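Local coordinates for long form salivary protein D7L1 (Anopheles stephensi, PDB 3NHI) that binds and sequesters host mediators such as cysteinyl leukotrienes and, as judged from stable analogues, thromboxane A2, and so modulates blood feeding by the mosquito, at residues Arg73-Ile84 / Leu130-Ile141. Sequence-based numbering, arbitrary orientation.
With EAH ((5S,7E,9E,11Z,14Z)-5-hydroxyicosa-7,9,11,14-tetraenoic acid), chain B.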
loop_
_atom_site.group_PDB
_atom_site.type_symbol
_atom_site.label_atom_id
_atom_site.label_comp_id
_atom_site.label_asym_id
_atom_site.label_seq_id
_atom_site.Cartn_x
_atom_site.Cartn_y
_atom_site.Cartn_z
ATOM N N ARG A 73 -10.227 -6.931 -16.911
ATOM C CA ARG A 73 -10.260 -6.229 -15.629
ATOM C C ARG A 73 -10.433 -4.732 -15.802
ATOM O O ARG A 73 -10.935 -4.066 -14.899
ATOM C CB ARG A 73 -9.017 -6.525 -14.794
ATOM C CG ARG A 73 -8.962 -7.977 -14.326
ATOM C CD ARG A 73 -7.706 -8.259 -13.527
ATOM N NE ARG A 73 -7.645 -9.661 -13.101
ATOM C CZ ARG A 73 -6.616 -10.202 -12.460
ATOM N NH1 ARG A 73 -5.533 -9.492 -12.194
ATOM N NH2 ARG A 73 -6.653 -11.471 -12.088
ATOM N N ILE A 74 -10.063 -4.208 -16.967
ATOM C CA ILE A 74 -10.150 -2.765 -17.205
ATOM C C ILE A 74 -11.606 -2.274 -17.166
ATOM O O ILE A 74 -11.914 -1.304 -16.466
ATOM C CB ILE A 74 -9.354 -2.338 -18.485
ATOM C CG1 ILE A 74 -7.880 -2.123 -18.134
ATOM C CG2 ILE A 74 -9.925 -1.060 -19.114
ATOM C CD1 ILE A 74 -7.196 -3.329 -17.509
ATOM N N PRO A 75 -12.521 -2.958 -17.874
ATOM C CA PRO A 75 -13.918 -2.537 -17.734
ATOM C C PRO A 75 -14.477 -2.720 -16.316
ATOM O O PRO A 75 -15.343 -1.949 -15.910
ATOM C CB PRO A 75 -14.653 -3.431 -18.745
ATOM C CG PRO A 75 -13.618 -3.694 -19.794
ATOM C CD PRO A 75 -12.347 -3.898 -19.001
ATOM N N VAL A 76 -13.989 -3.707 -15.563
ATOM C CA VAL A 76 -14.437 -3.892 -14.180
ATOM C C VAL A 76 -13.992 -2.700 -13.322
ATOM O O VAL A 76 -14.778 -2.149 -12.544
ATOM C CB VAL A 76 -13.933 -5.230 -13.591
ATOM C CG1 VAL A 76 -14.279 -5.351 -12.115
ATOM C CG2 VAL A 76 -14.503 -6.421 -14.370
ATOM N N GLN A 77 -12.727 -2.303 -13.474
ATOM C CA GLN A 77 -12.198 -1.143 -12.772
ATOM C C GLN A 77 -13.008 0.102 -13.115
ATOM O O GLN A 77 -13.377 0.876 -12.231
ATOM C CB GLN A 77 -10.726 -0.930 -13.134
ATOM C CG GLN A 77 -10.069 0.244 -12.404
ATOM C CD GLN A 77 -9.893 0.019 -10.902
ATOM O OE1 GLN A 77 -9.875 -1.109 -10.417
ATOM N NE2 GLN A 77 -9.749 1.108 -10.163
ATOM N N TYR A 78 -13.271 0.287 -14.403
ATOM C CA TYR A 78 -14.116 1.385 -14.862
ATOM C C TYR A 78 -15.505 1.372 -14.235
ATOM O O TYR A 78 -15.954 2.384 -13.693
ATOM C CB TYR A 78 -14.239 1.343 -16.386
ATOM C CG TYR A 78 -15.329 2.235 -16.953
ATOM C CD1 TYR A 78 -15.302 3.615 -16.748
ATOM C CD2 TYR A 78 -16.368 1.701 -17.713
ATOM C CE1 TYR A 78 -16.289 4.440 -17.272
ATOM C CE2 TYR A 78 -17.367 2.527 -18.250
ATOM C CZ TYR A 78 -17.309 3.890 -18.021
ATOM O OH TYR A 78 -18.277 4.717 -18.547
ATOM N N GLN A 79 -16.190 0.240 -14.318
ATOM C CA GLN A 79 -17.582 0.164 -13.868
ATOM C C GLN A 79 -17.738 0.491 -12.391
ATOM O O GLN A 79 -18.742 1.074 -11.990
ATOM C CB GLN A 79 -18.157 -1.225 -14.143
ATOM C CG GLN A 79 -18.405 -1.503 -15.608
ATOM C CD GLN A 79 -19.582 -0.739 -16.169
ATOM O OE1 GLN A 79 -20.552 -0.465 -15.462
ATOM N NE2 GLN A 79 -19.511 -0.405 -17.454
ATOM N N ALA A 80 -16.742 0.134 -11.587
ATOM C CA ALA A 80 -16.838 0.323 -10.138
ATOM C C ALA A 80 -16.910 1.798 -9.715
ATOM O O ALA A 80 -17.443 2.109 -8.646
ATOM C CB ALA A 80 -15.680 -0.371 -9.451
ATOM N N TYR A 81 -16.392 2.703 -10.550
ATOM C CA TYR A 81 -16.281 4.124 -10.179
ATOM C C TYR A 81 -16.752 5.062 -11.282
ATOM O O TYR A 81 -16.510 6.273 -11.221
ATOM C CB TYR A 81 -14.840 4.485 -9.748
ATOM C CG TYR A 81 -14.322 3.592 -8.655
ATOM C CD1 TYR A 81 -14.715 3.776 -7.330
ATOM C CD2 TYR A 81 -13.484 2.518 -8.954
ATOM C CE1 TYR A 81 -14.251 2.922 -6.325
ATOM C CE2 TYR A 81 -13.033 1.661 -7.957
ATOM C CZ TYR A 81 -13.416 1.870 -6.656
ATOM O OH TYR A 81 -12.938 0.988 -5.708
ATOM N N LYS A 82 -17.465 4.516 -12.269
ATOM C CA LYS A 82 -17.844 5.283 -13.469
ATOM C C LYS A 82 -18.680 6.546 -13.209
ATOM O O LYS A 82 -18.564 7.526 -13.952
ATOM C CB LYS A 82 -18.532 4.389 -14.513
ATOM C CG LYS A 82 -19.875 3.842 -14.085
ATOM C CD LYS A 82 -20.549 2.998 -15.162
ATOM C CE LYS A 82 -21.798 2.343 -14.583
ATOM N NZ LYS A 82 -22.532 1.490 -15.564
ATOM N N THR A 83 -19.492 6.531 -12.154
ATOM C CA THR A 83 -20.311 7.708 -11.842
ATOM C C THR A 83 -19.472 8.858 -11.288
ATOM O O THR A 83 -19.888 10.020 -11.350
ATOM C CB THR A 83 -21.507 7.370 -10.922
ATOM O OG1 THR A 83 -21.046 6.964 -9.628
ATOM C CG2 THR A 83 -22.336 6.260 -11.528
ATOM N N ILE A 84 -18.282 8.529 -10.780
ATOM C CA ILE A 84 -17.367 9.524 -10.227
ATOM C C ILE A 84 -16.364 10.007 -11.282
ATOM O O ILE A 84 -16.139 11.205 -11.438
ATOM C CB ILE A 84 -16.639 8.992 -8.958
ATOM C CG1 ILE A 84 -17.662 8.566 -7.893
ATOM C CG2 ILE A 84 -15.692 10.058 -8.402
ATOM C CD1 ILE A 84 -17.117 7.597 -6.858
ATOM N N LEU A 130 -9.141 5.892 -14.380
ATOM C CA LEU A 130 -9.618 4.584 -13.922
ATOM C C LEU A 130 -8.943 4.126 -12.642
ATOM O O LEU A 130 -9.595 3.562 -11.761
ATOM C CB LEU A 130 -9.439 3.506 -14.997
ATOM C CG LEU A 130 -10.175 3.761 -16.306
ATOM C CD1 LEU A 130 -10.061 2.528 -17.184
ATOM C CD2 LEU A 130 -11.637 4.136 -16.074
ATOM N N TYR A 131 -7.634 4.357 -12.545
ATOM C CA TYR A 131 -6.834 3.844 -11.436
ATOM C C TYR A 131 -6.401 4.917 -10.435
ATOM O O TYR A 131 -5.392 4.764 -9.734
ATOM C CB TYR A 131 -5.629 3.043 -11.963
ATOM C CG TYR A 131 -6.031 1.750 -12.649
ATOM C CD1 TYR A 131 -6.246 0.579 -11.912
ATOM C CD2 TYR A 131 -6.222 1.695 -14.036
ATOM C CE1 TYR A 131 -6.636 -0.615 -12.542
ATOM C CE2 TYR A 131 -6.606 0.511 -14.665
ATOM C CZ TYR A 131 -6.809 -0.637 -13.923
ATOM O OH TYR A 131 -7.196 -1.796 -14.552
ATOM N N HIS A 132 -7.176 5.995 -10.357
ATOM C CA HIS A 132 -7.039 6.978 -9.268
ATOM C C HIS A 132 -5.636 7.566 -9.213
ATOM O O HIS A 132 -5.016 7.678 -8.147
ATOM C CB HIS A 132 -7.471 6.350 -7.932
ATOM C CG HIS A 132 -8.690 5.487 -8.060
ATOM N ND1 HIS A 132 -9.876 5.951 -8.591
ATOM C CD2 HIS A 132 -8.897 4.188 -7.748
ATOM C CE1 HIS A 132 -10.762 4.971 -8.603
ATOM N NE2 HIS A 132 -10.199 3.895 -8.082
ATOM N N GLY A 133 -5.150 7.932 -10.393
ATOM C CA GLY A 133 -3.800 8.450 -10.570
ATOM C C GLY A 133 -3.695 9.957 -10.748
ATOM O O GLY A 133 -2.671 10.448 -11.230
ATOM N N THR A 134 -4.738 10.692 -10.361
ATOM C CA THR A 134 -4.662 12.154 -10.255
ATOM C C THR A 134 -5.088 12.558 -8.854
ATOM O O THR A 134 -5.952 11.916 -8.259
ATOM C CB THR A 134 -5.571 12.881 -11.279
ATOM O OG1 THR A 134 -6.952 12.689 -10.938
ATOM C CG2 THR A 134 -5.298 12.386 -12.713
ATOM N N VAL A 135 -4.490 13.621 -8.331
ATOM C CA VAL A 135 -4.862 14.126 -7.006
ATOM C C VAL A 135 -6.351 14.504 -6.959
ATOM O O VAL A 135 -7.076 14.106 -6.043
ATOM C CB VAL A 135 -3.961 15.320 -6.592
ATOM C CG1 VAL A 135 -4.455 15.964 -5.298
ATOM C CG2 VAL A 135 -2.518 14.856 -6.423
ATOM N N GLU A 136 -6.807 15.242 -7.964
ATOM C CA GLU A 136 -8.187 15.725 -8.012
ATOM C C GLU A 136 -9.195 14.585 -8.182
ATOM O O GLU A 136 -10.260 14.578 -7.560
ATOM C CB GLU A 136 -8.341 16.739 -9.146
ATOM C CG GLU A 136 -9.700 17.407 -9.228
ATOM C CD GLU A 136 -9.793 18.429 -10.349
ATOM O OE1 GLU A 136 -8.759 18.730 -10.986
ATOM O OE2 GLU A 136 -10.910 18.936 -10.591
ATOM N N GLY A 137 -8.862 13.623 -9.037
ATOM C CA GLY A 137 -9.746 12.480 -9.251
ATOM C C GLY A 137 -9.832 11.596 -8.015
ATOM O O GLY A 137 -10.924 11.192 -7.595
ATOM N N ALA A 138 -8.683 11.301 -7.413
ATOM C CA ALA A 138 -8.683 10.495 -6.188
ATOM C C ALA A 138 -9.480 11.188 -5.079
ATOM O O ALA A 138 -10.201 10.524 -4.333
ATOM C CB ALA A 138 -7.278 10.183 -5.738
ATOM N N ALA A 139 -9.360 12.515 -4.984
ATOM C CA ALA A 139 -10.102 13.266 -3.968
ATOM C C ALA A 139 -11.606 13.045 -4.105
ATOM O O ALA A 139 -12.311 12.920 -3.102
ATOM C CB ALA A 139 -9.752 14.752 -4.014
ATOM N N LYS A 140 -12.090 12.939 -5.346
ATOM C CA LYS A 140 -13.513 12.690 -5.577
ATOM C C LYS A 140 -13.916 11.307 -5.070
ATOM O O LYS A 140 -15.012 11.131 -4.553
ATOM C CB LYS A 140 -13.884 12.816 -7.057
ATOM C CG LYS A 140 -13.786 14.221 -7.606
ATOM C CD LYS A 140 -14.198 14.281 -9.068
ATOM C CE LYS A 140 -14.050 15.695 -9.605
ATOM N NZ LYS A 140 -14.715 15.885 -10.925
ATOM N N ILE A 141 -13.029 10.325 -5.228
ATOM C CA ILE A 141 -13.277 8.982 -4.726
ATOM C C ILE A 141 -13.377 8.986 -3.196
ATOM O O ILE A 141 -14.329 8.442 -2.644
ATOM C CB ILE A 141 -12.181 7.974 -5.204
ATOM C CG1 ILE A 141 -12.040 7.974 -6.743
ATOM C CG2 ILE A 141 -12.433 6.563 -4.618
ATOM C CD1 ILE A 141 -13.210 7.373 -7.516
HETATM O O1 EAH B . -3.747 11.357 -4.174
HETATM C C1 EAH B . -2.835 11.149 -5.015
HETATM O O2 EAH B . -1.649 11.515 -4.831
HETATM C C2 EAH B . -3.190 10.419 -6.295
HETATM C C3 EAH B . -2.079 10.560 -7.339
HETATM C C4 EAH B . -1.106 9.384 -7.283
HETATM C C5 EAH B . 0.002 9.569 -8.299
HETATM O O3 EAH B . -0.496 9.385 -9.522
HETATM C C6 EAH B . 1.126 8.568 -8.041
HETATM C C7 EAH B . 2.179 8.621 -9.135
HETATM C C8 EAH B . 2.095 7.384 -10.003
HETATM C C9 EAH B . 2.951 7.546 -11.173
HETATM C C10 EAH B . 2.763 6.552 -12.039
HETATM C C11 EAH B . 3.636 6.766 -13.190
HETATM C C12 EAH B . 3.630 5.991 -14.279
HETATM C C13 EAH B . 2.733 4.786 -14.442
HETATM C C14 EAH B . 3.510 3.562 -14.011
HETATM C C15 EAH B . 3.496 2.394 -14.658
HETATM C C16 EAH B . 2.682 2.138 -15.903
HETATM C C17 EAH B . 1.418 1.385 -15.517
HETATM C C18 EAH B . 0.257 2.350 -15.314
HETATM C C19 EAH B . -1.067 1.606 -15.367
HETATM C C20 EAH B . -2.218 2.539 -15.071
HETATM O O HOH W 1 -12.378 3.503 -12.137
HETATM O O HOH W 2 -14.615 13.438 -12.409
#
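Gln77 lies flat on the Tyr131 ring: its CG sits over one face, 3.8 Å from the ring centroid and near the normal in a CH-pi contact, and its amide plane stacks within 12° of the ring plane. With CG anti to the backbone N (chi1 -178°) and the chain bent at its second torsion, Gln77 NE2 turns to Leu130 O, which lies close to the amide plane, and forms a nearly straight hydrogen bond of 2.9 Å, the donor tilted from the carbonyl plane. Leu130 O also accepts from a water that donates to Gln77 O, so the carbonyl at the end of helix 109-130 has two donors. Leu6, in the N-terminal segment, fixes the amide further: its N donates to Gln77 OE1, while its O is hydrogen-bonded to His132 NE2. The His132 ring presents its edge to the face of Tyr81, planes at 87° and centroids 4.8 Å apart, with NE2 over the phenol face toward its rim. Ile74 crosses Tyr131 at about a right angle, bringing CD1 to within 3.3 Å of Tyr131 OH. Leu130 splits its methyls between two side chains of helix 73-84, CD1 against Ile74 CG2 and CD2 obliquely against Tyr78 CD1 at 3.8 Å. At the far end Ile141 CD1 fits between Tyr81 and Ile84, lying 3.8 Å from Ile84 CG2, and Ile84 CG2 also packs on Lys140 CB. A second water links Ile84 O to Lys140 NZ. Helices 73-84 and 135-141 cross nearly perpendicularly, and Thr134 N-caps the latter. Tyr131 and His132 thus rest on helix 73-84, while Gly133 O accepts a hydrogen bond from EAH O3 at 3.0 Å, forming one wall of the leukotriene pocket in this all-helical fold of the odorant-binding-protein family.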